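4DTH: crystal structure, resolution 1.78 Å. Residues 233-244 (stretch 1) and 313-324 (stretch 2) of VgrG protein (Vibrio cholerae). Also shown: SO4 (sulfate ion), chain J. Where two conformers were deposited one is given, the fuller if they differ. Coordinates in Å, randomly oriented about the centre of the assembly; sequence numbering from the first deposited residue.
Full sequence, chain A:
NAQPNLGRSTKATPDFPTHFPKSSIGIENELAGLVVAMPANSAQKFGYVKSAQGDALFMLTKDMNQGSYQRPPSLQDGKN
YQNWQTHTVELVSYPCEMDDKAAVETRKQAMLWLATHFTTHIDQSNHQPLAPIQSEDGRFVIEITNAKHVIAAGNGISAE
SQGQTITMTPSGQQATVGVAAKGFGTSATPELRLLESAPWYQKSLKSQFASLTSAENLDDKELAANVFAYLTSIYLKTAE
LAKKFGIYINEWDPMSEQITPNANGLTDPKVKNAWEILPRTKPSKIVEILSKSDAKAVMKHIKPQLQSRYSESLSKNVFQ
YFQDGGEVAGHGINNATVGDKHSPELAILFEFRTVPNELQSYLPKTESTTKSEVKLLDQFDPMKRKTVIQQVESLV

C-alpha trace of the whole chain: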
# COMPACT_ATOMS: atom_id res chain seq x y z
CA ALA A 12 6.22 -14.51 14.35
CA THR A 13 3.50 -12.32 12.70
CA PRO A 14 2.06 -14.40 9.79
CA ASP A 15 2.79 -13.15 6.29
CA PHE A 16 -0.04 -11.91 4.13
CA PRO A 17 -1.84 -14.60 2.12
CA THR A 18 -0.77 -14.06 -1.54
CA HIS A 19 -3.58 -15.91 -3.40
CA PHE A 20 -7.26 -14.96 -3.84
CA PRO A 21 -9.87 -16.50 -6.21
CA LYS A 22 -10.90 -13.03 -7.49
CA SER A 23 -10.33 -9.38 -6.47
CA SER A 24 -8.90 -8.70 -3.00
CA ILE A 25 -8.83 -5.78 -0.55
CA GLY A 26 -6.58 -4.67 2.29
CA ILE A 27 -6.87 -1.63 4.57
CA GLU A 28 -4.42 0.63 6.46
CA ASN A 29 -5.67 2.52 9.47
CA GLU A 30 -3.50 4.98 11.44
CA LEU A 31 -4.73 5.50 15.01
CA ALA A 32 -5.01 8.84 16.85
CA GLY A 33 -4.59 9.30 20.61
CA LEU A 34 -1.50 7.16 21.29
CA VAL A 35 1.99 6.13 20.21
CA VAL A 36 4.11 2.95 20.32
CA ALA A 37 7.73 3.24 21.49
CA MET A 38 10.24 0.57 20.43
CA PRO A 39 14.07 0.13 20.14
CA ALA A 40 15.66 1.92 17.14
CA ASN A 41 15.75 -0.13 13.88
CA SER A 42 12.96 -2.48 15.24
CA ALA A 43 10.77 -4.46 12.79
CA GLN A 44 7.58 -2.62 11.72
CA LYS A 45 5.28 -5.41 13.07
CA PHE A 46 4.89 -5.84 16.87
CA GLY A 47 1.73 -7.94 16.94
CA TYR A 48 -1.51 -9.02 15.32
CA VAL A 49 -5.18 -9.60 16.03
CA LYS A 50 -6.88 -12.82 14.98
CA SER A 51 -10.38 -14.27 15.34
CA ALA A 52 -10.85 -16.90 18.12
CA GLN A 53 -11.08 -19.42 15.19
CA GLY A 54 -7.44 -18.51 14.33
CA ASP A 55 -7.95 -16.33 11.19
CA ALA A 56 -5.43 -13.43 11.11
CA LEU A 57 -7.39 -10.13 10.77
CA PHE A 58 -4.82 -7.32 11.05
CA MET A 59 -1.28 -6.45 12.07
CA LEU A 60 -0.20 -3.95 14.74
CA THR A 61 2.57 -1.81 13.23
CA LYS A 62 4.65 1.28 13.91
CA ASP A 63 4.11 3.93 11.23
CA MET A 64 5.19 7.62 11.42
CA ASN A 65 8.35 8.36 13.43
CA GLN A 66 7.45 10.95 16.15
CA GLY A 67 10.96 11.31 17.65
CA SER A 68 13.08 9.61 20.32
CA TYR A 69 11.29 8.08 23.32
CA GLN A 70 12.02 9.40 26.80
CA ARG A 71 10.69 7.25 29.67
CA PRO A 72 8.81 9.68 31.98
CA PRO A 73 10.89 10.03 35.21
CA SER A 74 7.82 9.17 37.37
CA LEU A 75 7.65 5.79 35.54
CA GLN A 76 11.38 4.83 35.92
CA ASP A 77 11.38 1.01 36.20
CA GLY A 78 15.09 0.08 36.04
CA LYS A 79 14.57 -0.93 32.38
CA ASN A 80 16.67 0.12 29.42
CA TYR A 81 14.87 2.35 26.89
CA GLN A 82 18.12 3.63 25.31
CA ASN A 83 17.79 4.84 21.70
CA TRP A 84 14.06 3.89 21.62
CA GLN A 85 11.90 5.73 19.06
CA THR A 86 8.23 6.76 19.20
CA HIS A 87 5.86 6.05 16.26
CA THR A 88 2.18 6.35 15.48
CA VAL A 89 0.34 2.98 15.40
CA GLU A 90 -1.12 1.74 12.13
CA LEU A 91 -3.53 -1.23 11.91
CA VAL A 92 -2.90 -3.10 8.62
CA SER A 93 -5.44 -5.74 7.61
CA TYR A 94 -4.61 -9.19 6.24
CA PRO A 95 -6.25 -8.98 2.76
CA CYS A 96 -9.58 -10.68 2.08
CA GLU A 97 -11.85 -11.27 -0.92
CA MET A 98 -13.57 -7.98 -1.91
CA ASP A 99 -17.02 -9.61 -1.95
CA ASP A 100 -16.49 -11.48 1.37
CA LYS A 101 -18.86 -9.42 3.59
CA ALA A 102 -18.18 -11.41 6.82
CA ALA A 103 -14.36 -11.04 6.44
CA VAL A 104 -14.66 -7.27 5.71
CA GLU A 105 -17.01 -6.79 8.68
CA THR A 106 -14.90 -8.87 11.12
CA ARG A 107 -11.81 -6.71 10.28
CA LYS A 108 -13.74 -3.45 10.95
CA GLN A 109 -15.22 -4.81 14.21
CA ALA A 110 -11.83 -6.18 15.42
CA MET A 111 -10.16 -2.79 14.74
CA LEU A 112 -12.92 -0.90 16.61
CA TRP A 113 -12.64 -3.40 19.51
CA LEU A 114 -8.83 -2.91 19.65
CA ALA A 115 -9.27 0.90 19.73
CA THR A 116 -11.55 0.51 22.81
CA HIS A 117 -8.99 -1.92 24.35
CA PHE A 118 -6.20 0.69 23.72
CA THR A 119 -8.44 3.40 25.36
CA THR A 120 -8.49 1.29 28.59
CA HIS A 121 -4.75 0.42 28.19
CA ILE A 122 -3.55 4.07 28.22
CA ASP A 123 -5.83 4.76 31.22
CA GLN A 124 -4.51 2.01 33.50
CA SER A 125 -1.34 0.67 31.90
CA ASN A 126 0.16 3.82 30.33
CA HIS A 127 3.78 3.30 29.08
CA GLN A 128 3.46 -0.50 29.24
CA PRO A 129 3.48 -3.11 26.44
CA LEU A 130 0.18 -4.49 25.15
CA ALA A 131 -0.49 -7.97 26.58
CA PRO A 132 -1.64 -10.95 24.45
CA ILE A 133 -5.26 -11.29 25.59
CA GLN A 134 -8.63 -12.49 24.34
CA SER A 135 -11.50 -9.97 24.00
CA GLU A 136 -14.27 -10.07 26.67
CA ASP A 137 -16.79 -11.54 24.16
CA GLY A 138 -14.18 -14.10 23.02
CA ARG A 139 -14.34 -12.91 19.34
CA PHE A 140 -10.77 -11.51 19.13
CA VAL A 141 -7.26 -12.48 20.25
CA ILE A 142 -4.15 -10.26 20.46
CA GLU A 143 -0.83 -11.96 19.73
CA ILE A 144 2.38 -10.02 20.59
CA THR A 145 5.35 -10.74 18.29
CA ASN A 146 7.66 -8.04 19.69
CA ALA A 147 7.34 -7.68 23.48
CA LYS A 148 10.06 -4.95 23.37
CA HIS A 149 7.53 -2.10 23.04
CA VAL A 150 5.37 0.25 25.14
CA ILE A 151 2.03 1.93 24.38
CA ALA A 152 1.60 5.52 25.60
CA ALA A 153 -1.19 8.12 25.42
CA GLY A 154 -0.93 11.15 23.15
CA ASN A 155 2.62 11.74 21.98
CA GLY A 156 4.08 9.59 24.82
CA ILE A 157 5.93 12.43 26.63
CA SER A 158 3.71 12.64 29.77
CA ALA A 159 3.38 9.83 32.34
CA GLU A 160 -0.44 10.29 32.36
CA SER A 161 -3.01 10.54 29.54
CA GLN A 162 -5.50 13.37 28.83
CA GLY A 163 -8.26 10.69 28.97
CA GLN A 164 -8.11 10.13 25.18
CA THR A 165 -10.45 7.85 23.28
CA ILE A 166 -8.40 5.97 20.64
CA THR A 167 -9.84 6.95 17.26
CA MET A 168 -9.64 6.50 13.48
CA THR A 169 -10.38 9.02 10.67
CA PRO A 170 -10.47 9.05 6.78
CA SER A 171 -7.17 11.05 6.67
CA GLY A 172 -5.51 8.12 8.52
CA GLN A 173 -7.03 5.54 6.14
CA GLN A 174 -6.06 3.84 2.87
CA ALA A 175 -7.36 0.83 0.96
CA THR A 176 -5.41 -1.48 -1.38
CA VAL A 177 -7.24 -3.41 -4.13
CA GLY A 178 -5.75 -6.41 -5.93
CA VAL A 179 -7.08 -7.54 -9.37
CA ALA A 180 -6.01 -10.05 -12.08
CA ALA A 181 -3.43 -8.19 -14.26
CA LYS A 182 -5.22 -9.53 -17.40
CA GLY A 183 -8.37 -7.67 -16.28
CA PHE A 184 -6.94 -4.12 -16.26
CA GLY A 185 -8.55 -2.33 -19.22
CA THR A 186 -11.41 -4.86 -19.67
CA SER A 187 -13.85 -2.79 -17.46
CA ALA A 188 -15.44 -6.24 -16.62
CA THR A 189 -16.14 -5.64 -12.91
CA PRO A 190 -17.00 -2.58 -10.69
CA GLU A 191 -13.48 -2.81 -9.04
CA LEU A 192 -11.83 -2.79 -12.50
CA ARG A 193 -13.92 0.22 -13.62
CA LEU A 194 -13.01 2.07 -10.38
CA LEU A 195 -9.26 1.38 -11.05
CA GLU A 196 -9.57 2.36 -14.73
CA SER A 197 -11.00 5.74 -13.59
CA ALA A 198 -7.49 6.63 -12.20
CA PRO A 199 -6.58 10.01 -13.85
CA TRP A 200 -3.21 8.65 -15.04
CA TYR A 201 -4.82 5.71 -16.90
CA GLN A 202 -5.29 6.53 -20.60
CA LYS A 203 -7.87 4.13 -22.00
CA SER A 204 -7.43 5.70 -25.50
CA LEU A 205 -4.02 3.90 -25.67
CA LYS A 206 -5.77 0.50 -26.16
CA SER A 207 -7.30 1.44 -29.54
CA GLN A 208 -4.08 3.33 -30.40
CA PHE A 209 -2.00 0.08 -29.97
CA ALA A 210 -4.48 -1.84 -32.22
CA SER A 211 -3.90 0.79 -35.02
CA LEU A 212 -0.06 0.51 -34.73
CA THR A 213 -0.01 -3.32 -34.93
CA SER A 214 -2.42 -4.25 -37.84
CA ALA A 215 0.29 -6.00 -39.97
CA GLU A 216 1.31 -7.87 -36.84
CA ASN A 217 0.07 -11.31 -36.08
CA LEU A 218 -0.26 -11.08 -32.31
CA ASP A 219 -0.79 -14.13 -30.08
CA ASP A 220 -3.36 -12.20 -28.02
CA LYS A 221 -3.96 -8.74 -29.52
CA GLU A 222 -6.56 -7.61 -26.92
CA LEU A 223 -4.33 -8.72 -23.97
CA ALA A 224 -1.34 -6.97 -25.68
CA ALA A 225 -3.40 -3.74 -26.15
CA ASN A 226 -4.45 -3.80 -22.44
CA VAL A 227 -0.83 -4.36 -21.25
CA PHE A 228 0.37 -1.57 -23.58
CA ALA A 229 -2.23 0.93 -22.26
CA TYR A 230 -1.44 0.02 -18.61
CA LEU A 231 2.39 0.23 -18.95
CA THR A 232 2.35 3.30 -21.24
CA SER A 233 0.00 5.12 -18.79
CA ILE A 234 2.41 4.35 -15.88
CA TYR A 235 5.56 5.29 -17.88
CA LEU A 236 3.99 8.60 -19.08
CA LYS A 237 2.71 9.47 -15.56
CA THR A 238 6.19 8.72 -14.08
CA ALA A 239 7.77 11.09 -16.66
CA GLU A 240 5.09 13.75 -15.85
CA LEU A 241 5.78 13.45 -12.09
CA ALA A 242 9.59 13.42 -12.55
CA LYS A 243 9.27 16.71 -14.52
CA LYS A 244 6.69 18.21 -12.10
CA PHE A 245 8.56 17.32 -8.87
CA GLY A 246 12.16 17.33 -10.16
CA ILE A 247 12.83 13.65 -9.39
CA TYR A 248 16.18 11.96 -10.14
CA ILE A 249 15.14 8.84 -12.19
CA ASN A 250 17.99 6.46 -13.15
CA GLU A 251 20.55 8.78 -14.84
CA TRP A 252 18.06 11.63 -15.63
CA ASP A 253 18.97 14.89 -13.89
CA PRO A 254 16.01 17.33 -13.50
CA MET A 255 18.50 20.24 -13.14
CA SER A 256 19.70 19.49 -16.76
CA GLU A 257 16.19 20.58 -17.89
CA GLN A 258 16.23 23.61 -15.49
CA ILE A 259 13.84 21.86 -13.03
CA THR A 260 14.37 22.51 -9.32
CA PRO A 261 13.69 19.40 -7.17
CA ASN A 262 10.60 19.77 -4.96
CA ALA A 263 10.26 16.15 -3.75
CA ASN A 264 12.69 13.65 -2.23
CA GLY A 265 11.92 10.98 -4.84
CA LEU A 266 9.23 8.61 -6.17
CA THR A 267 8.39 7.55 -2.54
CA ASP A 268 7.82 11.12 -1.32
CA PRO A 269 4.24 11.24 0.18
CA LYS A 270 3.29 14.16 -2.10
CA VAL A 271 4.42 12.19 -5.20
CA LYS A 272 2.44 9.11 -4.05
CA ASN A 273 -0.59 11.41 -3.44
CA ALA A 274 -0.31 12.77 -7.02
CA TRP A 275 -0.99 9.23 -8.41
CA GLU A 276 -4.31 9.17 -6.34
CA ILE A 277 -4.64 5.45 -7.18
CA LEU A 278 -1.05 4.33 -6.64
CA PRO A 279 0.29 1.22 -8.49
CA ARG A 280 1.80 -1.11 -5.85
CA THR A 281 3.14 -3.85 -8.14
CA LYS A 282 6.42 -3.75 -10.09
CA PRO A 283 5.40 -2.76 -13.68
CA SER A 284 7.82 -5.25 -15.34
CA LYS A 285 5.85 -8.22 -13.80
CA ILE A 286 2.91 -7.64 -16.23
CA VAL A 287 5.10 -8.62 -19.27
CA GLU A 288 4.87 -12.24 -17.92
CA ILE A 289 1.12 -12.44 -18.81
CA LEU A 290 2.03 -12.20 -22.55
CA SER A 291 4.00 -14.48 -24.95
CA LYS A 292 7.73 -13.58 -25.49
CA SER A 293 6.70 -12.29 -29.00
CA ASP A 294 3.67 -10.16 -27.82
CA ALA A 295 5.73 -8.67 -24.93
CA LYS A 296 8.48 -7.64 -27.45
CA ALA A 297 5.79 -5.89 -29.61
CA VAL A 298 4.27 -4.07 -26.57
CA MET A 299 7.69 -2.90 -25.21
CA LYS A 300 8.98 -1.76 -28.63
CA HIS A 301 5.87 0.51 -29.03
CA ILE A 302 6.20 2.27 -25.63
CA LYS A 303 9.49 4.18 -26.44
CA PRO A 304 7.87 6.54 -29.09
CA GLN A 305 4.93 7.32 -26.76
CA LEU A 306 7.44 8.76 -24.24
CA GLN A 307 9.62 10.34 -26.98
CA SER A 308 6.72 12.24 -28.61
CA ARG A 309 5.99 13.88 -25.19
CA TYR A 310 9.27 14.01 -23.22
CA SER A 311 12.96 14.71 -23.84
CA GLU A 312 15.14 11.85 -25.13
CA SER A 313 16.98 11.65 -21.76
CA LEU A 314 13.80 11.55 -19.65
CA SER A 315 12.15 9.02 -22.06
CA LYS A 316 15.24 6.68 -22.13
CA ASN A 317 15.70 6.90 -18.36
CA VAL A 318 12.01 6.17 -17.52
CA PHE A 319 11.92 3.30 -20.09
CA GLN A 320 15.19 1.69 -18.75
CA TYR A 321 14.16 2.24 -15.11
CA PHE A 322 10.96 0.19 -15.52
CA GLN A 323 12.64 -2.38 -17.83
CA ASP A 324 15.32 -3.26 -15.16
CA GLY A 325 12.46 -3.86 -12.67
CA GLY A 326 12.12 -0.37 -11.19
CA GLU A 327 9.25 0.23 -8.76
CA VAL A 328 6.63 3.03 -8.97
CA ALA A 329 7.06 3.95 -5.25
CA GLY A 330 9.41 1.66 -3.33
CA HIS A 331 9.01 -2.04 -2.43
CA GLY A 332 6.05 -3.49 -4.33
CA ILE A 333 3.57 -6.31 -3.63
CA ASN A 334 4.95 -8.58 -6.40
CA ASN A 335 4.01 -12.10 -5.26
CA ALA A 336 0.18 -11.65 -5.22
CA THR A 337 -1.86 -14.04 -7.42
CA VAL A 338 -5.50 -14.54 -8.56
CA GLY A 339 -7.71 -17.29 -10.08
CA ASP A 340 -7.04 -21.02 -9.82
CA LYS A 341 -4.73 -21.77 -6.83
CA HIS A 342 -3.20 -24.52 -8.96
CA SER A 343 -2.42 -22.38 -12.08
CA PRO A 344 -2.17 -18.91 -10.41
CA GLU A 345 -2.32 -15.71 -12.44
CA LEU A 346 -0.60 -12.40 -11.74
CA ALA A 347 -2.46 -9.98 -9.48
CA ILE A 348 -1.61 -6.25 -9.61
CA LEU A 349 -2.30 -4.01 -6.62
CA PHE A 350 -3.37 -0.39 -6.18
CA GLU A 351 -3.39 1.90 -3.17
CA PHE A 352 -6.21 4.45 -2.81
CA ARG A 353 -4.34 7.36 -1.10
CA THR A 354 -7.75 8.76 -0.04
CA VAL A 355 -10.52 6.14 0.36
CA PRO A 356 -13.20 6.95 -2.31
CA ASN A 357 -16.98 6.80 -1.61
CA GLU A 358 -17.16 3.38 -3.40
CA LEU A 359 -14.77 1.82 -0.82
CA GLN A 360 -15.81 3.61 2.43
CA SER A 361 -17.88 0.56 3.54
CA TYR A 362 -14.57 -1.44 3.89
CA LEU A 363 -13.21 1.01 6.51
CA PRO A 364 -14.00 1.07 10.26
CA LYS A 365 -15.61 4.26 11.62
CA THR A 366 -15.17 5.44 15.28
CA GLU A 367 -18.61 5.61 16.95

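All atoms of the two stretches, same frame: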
# COMPACT_ATOMS: atom_id res chain seq x y z
N SER A 233 0.60 4.16 -19.73
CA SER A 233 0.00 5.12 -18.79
C SER A 233 0.92 5.34 -17.58
O SER A 233 1.15 6.49 -17.20
CB SER A 233 -1.38 4.67 -18.34
OG SER A 233 -2.27 4.68 -19.45
N ILE A 234 1.49 4.26 -17.02
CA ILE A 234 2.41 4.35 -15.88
C ILE A 234 3.71 5.07 -16.27
O ILE A 234 4.16 5.94 -15.53
CB ILE A 234 2.67 2.95 -15.25
CG1 ILE A 234 1.41 2.47 -14.51
CG2 ILE A 234 3.91 2.99 -14.30
CD1 ILE A 234 1.51 1.09 -13.91
N TYR A 235 4.30 4.69 -17.42
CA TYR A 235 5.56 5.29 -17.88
C TYR A 235 5.39 6.79 -18.12
O TYR A 235 6.23 7.58 -17.68
CB TYR A 235 6.08 4.62 -19.17
CG TYR A 235 6.72 3.25 -19.01
CD1 TYR A 235 6.24 2.32 -18.09
CD2 TYR A 235 7.73 2.84 -19.87
CE1 TYR A 235 6.76 1.03 -18.01
CE2 TYR A 235 8.28 1.56 -19.80
CZ TYR A 235 7.77 0.65 -18.88
OH TYR A 235 8.34 -0.59 -18.81
N LEU A 236 4.28 7.20 -18.79
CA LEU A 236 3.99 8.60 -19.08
C LEU A 236 3.73 9.39 -17.81
O LEU A 236 4.25 10.50 -17.68
CB LEU A 236 2.81 8.75 -20.06
CG LEU A 236 3.03 8.25 -21.49
CD1 LEU A 236 1.77 8.47 -22.33
CD2 LEU A 236 4.24 8.93 -22.15
N LYS A 237 2.97 8.82 -16.85
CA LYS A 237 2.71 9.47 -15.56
C LYS A 237 4.01 9.66 -14.76
O LYS A 237 4.20 10.71 -14.15
CB LYS A 237 1.65 8.71 -14.74
CG LYS A 237 1.27 9.39 -13.42
CD LYS A 237 0.55 10.72 -13.62
CE LYS A 237 0.04 11.25 -12.30
NZ LYS A 237 -0.73 12.50 -12.52
N THR A 238 4.91 8.64 -14.79
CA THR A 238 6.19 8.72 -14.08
C THR A 238 7.02 9.88 -14.66
O THR A 238 7.57 10.67 -13.89
CB THR A 238 6.92 7.37 -14.10
OG1 THR A 238 6.09 6.40 -13.48
CG2 THR A 238 8.26 7.43 -13.34
N ALA A 239 7.06 10.00 -16.00
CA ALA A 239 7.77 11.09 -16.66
C ALA A 239 7.15 12.45 -16.28
O ALA A 239 7.88 13.37 -15.93
CB ALA A 239 7.75 10.88 -18.17
N GLU A 240 5.79 12.53 -16.25
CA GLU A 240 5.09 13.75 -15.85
C GLU A 240 5.47 14.16 -14.42
O GLU A 240 5.80 15.32 -14.18
CB GLU A 240 3.57 13.57 -15.97
CG GLU A 240 2.74 14.76 -15.49
CD GLU A 240 1.30 14.39 -15.17
OE1 GLU A 240 0.53 14.12 -16.12
OE2 GLU A 240 0.95 14.36 -13.97
N LEU A 241 5.45 13.19 -13.49
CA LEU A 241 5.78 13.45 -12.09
C LEU A 241 7.24 13.80 -11.89
O LEU A 241 7.53 14.67 -11.08
CB LEU A 241 5.38 12.26 -11.20
CG LEU A 241 3.88 11.97 -11.12
CD1 LEU A 241 3.63 10.65 -10.45
CD2 LEU A 241 3.14 13.08 -10.39
N ALA A 242 8.15 13.15 -12.64
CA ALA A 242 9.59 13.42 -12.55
C ALA A 242 9.87 14.87 -12.97
O ALA A 242 10.68 15.54 -12.36
CB ALA A 242 10.37 12.46 -13.45
N LYS A 243 9.15 15.35 -14.00
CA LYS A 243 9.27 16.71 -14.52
C LYS A 243 8.65 17.69 -13.53
O LYS A 243 9.25 18.73 -13.23
CB LYS A 243 8.52 16.77 -15.86
CG LYS A 243 9.22 17.58 -16.92
CD LYS A 243 8.33 17.63 -18.16
CE LYS A 243 7.99 19.05 -18.52
NZ LYS A 243 7.01 19.11 -19.63
N LYS A 244 7.44 17.37 -13.04
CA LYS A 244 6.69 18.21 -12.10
C LYS A 244 7.45 18.40 -10.78
O LYS A 244 7.61 19.55 -10.31
CB LYS A 244 5.33 17.52 -11.84
CG LYS A 244 4.50 18.08 -10.70
CD LYS A 244 3.93 19.42 -11.03
CE LYS A 244 2.93 19.85 -10.01
NZ LYS A 244 2.57 21.27 -10.21
N SER A 313 16.39 12.08 -23.03
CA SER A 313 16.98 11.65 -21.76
C SER A 313 15.92 11.18 -20.76
O SER A 313 16.05 10.09 -20.21
CB SER A 313 17.87 12.73 -21.16
OG SER A 313 18.43 12.22 -19.96
N LEU A 314 14.85 11.96 -20.58
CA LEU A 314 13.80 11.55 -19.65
C LEU A 314 13.11 10.27 -20.13
O LEU A 314 12.92 9.35 -19.34
CB LEU A 314 12.79 12.68 -19.39
CG LEU A 314 11.65 12.41 -18.40
CD1 LEU A 314 12.17 11.90 -17.02
CD2 LEU A 314 10.78 13.65 -18.24
N SER A 315 12.80 10.19 -21.45
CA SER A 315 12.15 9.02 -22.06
C SER A 315 12.99 7.74 -21.89
O SER A 315 12.45 6.72 -21.46
CB SER A 315 11.87 9.28 -23.54
OG SER A 315 11.02 10.40 -23.73
N LYS A 316 14.29 7.80 -22.22
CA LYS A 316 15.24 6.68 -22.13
C LYS A 316 15.39 6.24 -20.69
O LYS A 316 15.35 5.04 -20.42
CB LYS A 316 16.62 7.10 -22.72
CG LYS A 316 17.74 6.05 -22.60
CD LYS A 316 19.01 6.64 -21.95
CE LYS A 316 20.03 5.57 -21.67
NZ LYS A 316 20.64 5.71 -20.32
N ASN A 317 15.55 7.20 -19.77
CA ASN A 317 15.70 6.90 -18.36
C ASN A 317 14.48 6.26 -17.71
O ASN A 317 14.64 5.31 -16.95
CB ASN A 317 16.23 8.10 -17.59
CG ASN A 317 17.72 8.25 -17.78
OD1 ASN A 317 18.50 7.47 -17.21
ND2 ASN A 317 18.14 9.18 -18.62
N VAL A 318 13.26 6.73 -18.04
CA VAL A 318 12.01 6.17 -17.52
C VAL A 318 11.85 4.75 -18.10
O VAL A 318 11.57 3.82 -17.35
CB VAL A 318 10.78 7.08 -17.79
CG1 VAL A 318 9.46 6.33 -17.52
CG2 VAL A 318 10.84 8.37 -16.97
N PHE A 319 12.04 4.61 -19.43
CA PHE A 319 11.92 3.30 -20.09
C PHE A 319 12.87 2.27 -19.46
O PHE A 319 12.39 1.23 -19.03
CB PHE A 319 12.12 3.42 -21.62
CG PHE A 319 11.83 2.13 -22.35
CD1 PHE A 319 12.83 1.17 -22.52
CD2 PHE A 319 10.56 1.86 -22.84
CE1 PHE A 319 12.56 -0.04 -23.17
CE2 PHE A 319 10.29 0.65 -23.50
CZ PHE A 319 11.29 -0.29 -23.66
N GLN A 320 14.18 2.59 -19.34
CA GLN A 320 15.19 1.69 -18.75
C GLN A 320 14.88 1.37 -17.29
O GLN A 320 15.01 0.22 -16.87
CB GLN A 320 16.61 2.28 -18.88
CG GLN A 320 17.73 1.26 -18.56
CD GLN A 320 19.09 1.86 -18.25
OE1 GLN A 320 19.26 3.08 -18.08
NE2 GLN A 320 20.09 1.00 -18.12
N TYR A 321 14.49 2.40 -16.51
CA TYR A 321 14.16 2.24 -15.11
C TYR A 321 13.13 1.12 -14.91
O TYR A 321 13.36 0.21 -14.12
CB TYR A 321 13.64 3.56 -14.52
CG TYR A 321 13.20 3.44 -13.08
CD1 TYR A 321 14.14 3.41 -12.05
CD2 TYR A 321 11.85 3.35 -12.74
CE1 TYR A 321 13.74 3.29 -10.72
CE2 TYR A 321 11.44 3.23 -11.42
CZ TYR A 321 12.39 3.20 -10.41
OH TYR A 321 12.00 3.08 -9.11
N PHE A 322 12.01 1.19 -15.64
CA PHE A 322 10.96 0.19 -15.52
C PHE A 322 11.33 -1.17 -16.11
O PHE A 322 10.85 -2.19 -15.61
CB PHE A 322 9.63 0.72 -16.03
CG PHE A 322 9.01 1.74 -15.10
CD1 PHE A 322 8.75 1.42 -13.77
CD2 PHE A 322 8.71 3.02 -15.55
CE1 PHE A 322 8.20 2.37 -12.90
CE2 PHE A 322 8.16 3.97 -14.68
CZ PHE A 322 7.90 3.63 -13.36
N GLN A 323 12.17 -1.17 -17.15
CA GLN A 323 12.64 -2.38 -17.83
C GLN A 323 13.53 -3.24 -16.91
O GLN A 323 13.38 -4.46 -16.90
CB GLN A 323 13.36 -1.98 -19.13
CG GLN A 323 14.24 -3.05 -19.76
CD GLN A 323 14.98 -2.47 -20.94
OE1 GLN A 323 16.06 -1.88 -20.79
NE2 GLN A 323 14.38 -2.57 -22.12
N ASP A 324 14.42 -2.60 -16.10
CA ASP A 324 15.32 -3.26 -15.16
C ASP A 324 14.62 -3.63 -13.84
O ASP A 324 15.28 -4.01 -12.88
CB ASP A 324 16.58 -2.40 -14.95
CG ASP A 324 17.39 -2.15 -16.22
OD1 ASP A 324 17.04 -2.74 -17.28
OD2 ASP A 324 18.35 -1.36 -16.16
S SO4 J . 3.90 17.54 -18.82
O1 SO4 J . 4.35 18.58 -17.89
O2 SO4 J . 4.73 17.58 -20.03
O3 SO4 J . 4.01 16.22 -18.19
O4 SO4 J . 2.49 17.80 -19.17

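Residues 233-244 lie within one helix, and residues 313-323 form the end of another. The two axes approach to 9.9 Å and their N-to-C directions make an angle of 126°, nearer antiparallel than parallel. The contact is made mostly by apolar side chains, some of them against backbone oxygens, and no hydrogen bond or salt bridge crosses it. It buries 468 Å², both sides summed.

The aromatic contacts centre on Y235, which has the largest area covered by the other helix. Its CA-to-CB bond points sideways; chi1 is m (-76°), and the end of the side chain comes nearer the partner. The Y235 and F322 rings form an offset stack, with centroids 4.9 Å apart and planes at 27°. F322 CD2 lies over one face of the Y235 ring. Y235 OH comes 3.3 Å from F322 CB, so the phenol reaches past the neighbouring ring to the base of its side chain. F319 meets the edge of the Y235 ring, with F319 CD2 3.8 Å from Y235 CE2. The F322 ring is also covered by I234, whose CG2 sits over one face, 4.1 Å from F322 CZ.

The aliphatic contacts continue toward the C-terminal end of stretch 1 and the N-terminal end of stretch 2. Y235 and V318 have the nearest CA atoms, 6.5 Å apart. V318 points toward the first helix and spreads its two methyls over it. V318 CG1 lies 3.5 Å from Y235 O and 4.1 Å from Y235 CB, while V318 CG2 lies 4.2 Å from A239 CB. One turn earlier, L314 also points toward the first helix. Its CD2 is 4.1 Å from A239 CB and 3.7 Å from the backbone atom A239 O, and its CD1 is 4.0 Å from A242 CB.

Several polar groups bond within their own helix. T238 OG1 donates to I234 O at 2.9 Å, one turn back. The same T238 OG1 lies at the edge of the F322 ring, 3.3 Å from F322 CZ. N317 ND2 donates to S313 O at 2.8 Å. K237 NZ and E240 OE2 form a salt bridge at 2.9 Å, away from the contact.

K243 adds little to the contact; its CG is 4.4 Å from L314 CD2. Its end leads away to a sulfate ion, probably from the crystallisation liquor, and K243 NZ donates to SO4 O2 at 2.8 Å.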